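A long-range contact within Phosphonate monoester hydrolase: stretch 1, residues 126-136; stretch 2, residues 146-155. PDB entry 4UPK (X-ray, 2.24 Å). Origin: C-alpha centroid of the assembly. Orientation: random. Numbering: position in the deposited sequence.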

# COMPACT_ATOMS: atom_id res chain seq x y z
N LEU A 126 22.55 8.00 6.95
CA LEU A 126 23.66 7.07 6.73
C LEU A 126 23.87 6.19 7.95
O LEU A 126 24.02 6.71 9.06
CB LEU A 126 24.95 7.83 6.39
CG LEU A 126 24.84 8.85 5.24
CD1 LEU A 126 26.01 9.79 5.23
CD2 LEU A 126 24.67 8.17 3.89
N LEU A 127 23.85 4.86 7.74
CA LEU A 127 24.04 3.90 8.82
C LEU A 127 25.39 3.22 8.84
O LEU A 127 25.77 2.54 7.89
CB LEU A 127 22.89 2.87 8.90
CG LEU A 127 22.96 1.78 9.98
CD1 LEU A 127 22.73 2.38 11.39
CD2 LEU A 127 21.94 0.69 9.70
N PHE A 128 26.09 3.37 9.97
CA PHE A 128 27.37 2.72 10.24
C PHE A 128 27.15 1.83 11.45
O PHE A 128 27.20 2.31 12.58
CB PHE A 128 28.46 3.76 10.50
CG PHE A 128 28.79 4.57 9.28
CD1 PHE A 128 29.78 4.15 8.40
CD2 PHE A 128 28.14 5.78 9.03
CE1 PHE A 128 30.09 4.91 7.27
CE2 PHE A 128 28.46 6.54 7.91
CZ PHE A 128 29.44 6.10 7.03
N GLY A 129 26.78 0.58 11.17
CA GLY A 129 26.47 -0.38 12.21
C GLY A 129 25.20 -1.17 12.05
O GLY A 129 25.08 -1.97 11.12
N TYR A 130 24.27 -1.04 13.02
CA TYR A 130 23.01 -1.80 13.12
C TYR A 130 21.89 -0.99 13.78
O TYR A 130 22.18 -0.04 14.50
CB TYR A 130 23.23 -3.08 13.96
CG TYR A 130 23.78 -2.78 15.35
CD1 TYR A 130 25.14 -2.55 15.55
CD2 TYR A 130 22.93 -2.72 16.46
CE1 TYR A 130 25.64 -2.29 16.82
CE2 TYR A 130 23.42 -2.42 17.72
CZ TYR A 130 24.79 -2.20 17.89
OH TYR A 130 25.32 -1.88 19.11
N THR A 131 20.62 -1.42 13.59
CA THR A 131 19.41 -0.82 14.22
C THR A 131 18.65 -1.87 15.04
O THR A 131 17.85 -1.51 15.89
CB THR A 131 18.46 -0.14 13.20
OG1 THR A 131 18.12 -1.08 12.18
CG2 THR A 131 19.04 1.10 12.57
N ASP A 132 18.93 -3.17 14.79
CA ASP A 132 18.30 -4.32 15.45
C ASP A 132 16.78 -4.27 15.37
O ASP A 132 16.08 -4.44 16.39
CB ASP A 132 18.82 -4.53 16.90
CG ASP A 132 20.22 -5.09 16.99
OD1 ASP A 132 20.72 -5.61 15.97
OD2 ASP A 132 20.80 -5.05 18.09
N THR A 133 16.28 -4.03 14.15
CA THR A 133 14.86 -3.89 13.86
C THR A 133 14.23 -5.18 13.31
O THR A 133 14.68 -5.72 12.30
CB THR A 133 14.58 -2.67 12.97
OG1 THR A 133 15.40 -1.58 13.35
CG2 THR A 133 13.10 -2.24 13.00
N SER A 134 13.16 -5.64 14.00
CA SER A 134 12.39 -6.79 13.59
C SER A 134 11.36 -6.26 12.59
O SER A 134 10.55 -5.39 12.93
CB SER A 134 11.71 -7.43 14.80
OG SER A 134 12.67 -7.74 15.79
N GLN A 135 11.48 -6.71 11.35
CA GLN A 135 10.63 -6.23 10.26
C GLN A 135 9.19 -6.75 10.31
O GLN A 135 8.93 -7.80 10.91
CB GLN A 135 11.29 -6.46 8.88
CG GLN A 135 12.76 -6.02 8.78
CD GLN A 135 13.03 -4.56 9.08
OE1 GLN A 135 12.46 -3.65 8.47
NE2 GLN A 135 13.98 -4.29 9.97
N ASP A 136 8.27 -5.98 9.71
CA ASP A 136 6.85 -6.29 9.63
C ASP A 136 6.63 -7.38 8.56
O ASP A 136 6.91 -7.14 7.37
CB ASP A 136 6.05 -5.01 9.31
CG ASP A 136 4.53 -5.07 9.43
OD1 ASP A 136 3.98 -6.18 9.61
OD2 ASP A 136 3.89 -4.00 9.35
N ALA A 146 15.15 -10.20 5.11
CA ALA A 146 14.73 -9.21 6.12
C ALA A 146 13.87 -9.78 7.25
O ALA A 146 13.82 -9.19 8.34
CB ALA A 146 13.98 -8.07 5.45
N LEU A 147 13.19 -10.93 6.99
CA LEU A 147 12.35 -11.62 7.96
C LEU A 147 13.08 -12.80 8.65
O LEU A 147 12.45 -13.57 9.37
CB LEU A 147 11.01 -12.07 7.31
CG LEU A 147 10.08 -10.99 6.74
CD1 LEU A 147 8.86 -11.62 6.14
CD2 LEU A 147 9.66 -9.97 7.83
N LYS A 148 14.38 -12.95 8.40
CA LYS A 148 15.18 -14.05 8.98
C LYS A 148 16.12 -13.60 10.10
O LYS A 148 16.72 -14.42 10.77
CB LYS A 148 15.92 -14.83 7.88
CG LYS A 148 15.00 -15.70 7.06
CD LYS A 148 15.79 -16.64 6.16
CE LYS A 148 14.87 -17.39 5.23
NZ LYS A 148 14.25 -16.50 4.21
N THR A 149 16.19 -12.29 10.32
CA THR A 149 17.04 -11.70 11.36
C THR A 149 16.38 -10.50 12.05
O THR A 149 15.74 -9.69 11.38
CB THR A 149 18.45 -11.36 10.79
OG1 THR A 149 19.26 -10.87 11.85
CG2 THR A 149 18.41 -10.36 9.62
N TYR A 150 16.54 -10.40 13.39
CA TYR A 150 16.02 -9.26 14.13
C TYR A 150 17.08 -8.15 14.31
O TYR A 150 16.89 -7.23 15.11
CB TYR A 150 15.32 -9.66 15.44
CG TYR A 150 16.15 -10.37 16.49
CD1 TYR A 150 17.12 -9.69 17.22
CD2 TYR A 150 15.85 -11.68 16.87
CE1 TYR A 150 17.85 -10.33 18.22
CE2 TYR A 150 16.56 -12.32 17.89
CZ TYR A 150 17.57 -11.64 18.56
OH TYR A 150 18.28 -12.25 19.56
N GLU A 151 18.18 -8.25 13.55
CA GLU A 151 19.29 -7.31 13.52
C GLU A 151 19.23 -6.45 12.25
O GLU A 151 20.10 -5.60 12.04
CB GLU A 151 20.61 -8.08 13.49
CG GLU A 151 20.96 -8.91 14.71
CD GLU A 151 22.37 -9.46 14.57
OE1 GLU A 151 22.65 -10.17 13.57
OE2 GLU A 151 23.21 -9.12 15.43
N PHE A 152 18.21 -6.70 11.41
CA PHE A 152 17.98 -6.04 10.13
C PHE A 152 17.82 -4.49 10.21
O PHE A 152 17.15 -4.02 11.14
CB PHE A 152 16.80 -6.70 9.39
CG PHE A 152 16.90 -6.55 7.89
CD1 PHE A 152 17.76 -7.36 7.16
CD2 PHE A 152 16.19 -5.56 7.22
CE1 PHE A 152 17.90 -7.19 5.78
CE2 PHE A 152 16.34 -5.37 5.85
CZ PHE A 152 17.18 -6.20 5.13
N PRO A 153 18.42 -3.70 9.26
CA PRO A 153 18.27 -2.23 9.32
C PRO A 153 16.84 -1.72 9.08
O PRO A 153 16.11 -2.19 8.20
CB PRO A 153 19.24 -1.72 8.26
CG PRO A 153 19.37 -2.85 7.30
CD PRO A 153 19.28 -4.10 8.12
N MET A 154 16.47 -0.72 9.88
CA MET A 154 15.20 -0.03 9.90
C MET A 154 14.96 0.73 8.59
O MET A 154 15.89 1.33 8.03
CB MET A 154 15.18 0.95 11.09
CG MET A 154 13.87 1.63 11.33
SD MET A 154 13.97 2.70 12.78
CE MET A 154 13.17 1.70 13.98
N ARG A 155 13.70 0.69 8.11
CA ARG A 155 13.16 1.38 6.95
C ARG A 155 13.54 2.87 7.01
O ARG A 155 13.29 3.53 8.02
CB ARG A 155 11.62 1.23 6.96
CG ARG A 155 10.89 1.93 5.83
CD ARG A 155 9.41 2.09 6.08
NE ARG A 155 8.79 2.79 4.95
CZ ARG A 155 7.48 2.94 4.79
NH1 ARG A 155 6.62 2.46 5.68
NH2 ARG A 155 7.01 3.58 3.72
O HOH W 1 20.70 -2.99 11.39
O HOH W 2 23.11 -6.39 15.84
O HOH W 3 11.99 -1.22 9.56
O HOH W 4 13.05 -8.95 10.73

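Two mostly irregular segments of one chain run past each other and bury 622 Å² between them, with no strand pairing across the contact. The register runs antiparallel, Thr131 facing Pro153 and Gln135 facing Leu147, and the CA atoms come closest at Asp132 and Glu151, 3.7 Å apart.

Gln135 has the most surface covered. Its CA-to-CB bond points toward the other stretch, and chi1 and chi2 are both m, which folds the chain back so that NE2 donates to Thr133 O of its own stretch at 2.8 Å. The amide thereby ties down a local carbonyl while NE2 sits at the edge of the Phe152 ring, 3.7 Å from CD2. The aliphatic part is used as well: CG lies 3.4 Å from Ala146 O, and CB packs 4.0 Å from Leu147 CD2. At the amide's other atom, water 3 donates to OE1 and accepts from Arg155 N. Water 4 does similar work for the backbone, accepting from Gln135 N and donating to Ala146 O and Thr149 O.

Tyr150 meets stretch 1 with its backbone, O lying 3.0 Å from Asp132 C, and with CB, 3.3 Å from Ser134 OG, while the end of the side chain leads away.

Thr133 supplies the direct backbone link, its N donating to Phe152 O at 3.1 Å. Its OG1 pairs with Thr131 OG1 at 3.0 Å and also rests 3.4 Å from Met154 CB. Thr131 OG1 in turn accepts from Met154 N at 2.9 Å, so a side-chain hydroxyl satisfies an amide where no strand carbonyl does.

Water eases the meeting of two acids: Asp132 OD1 and Glu151 OE2 stand 4.3 Å apart, and water 2 donates to both, while Glu151 OE2 has a further partner elsewhere in the structure. At the apolar end, Leu127 CD2 meets Pro153 CB at 3.9 Å.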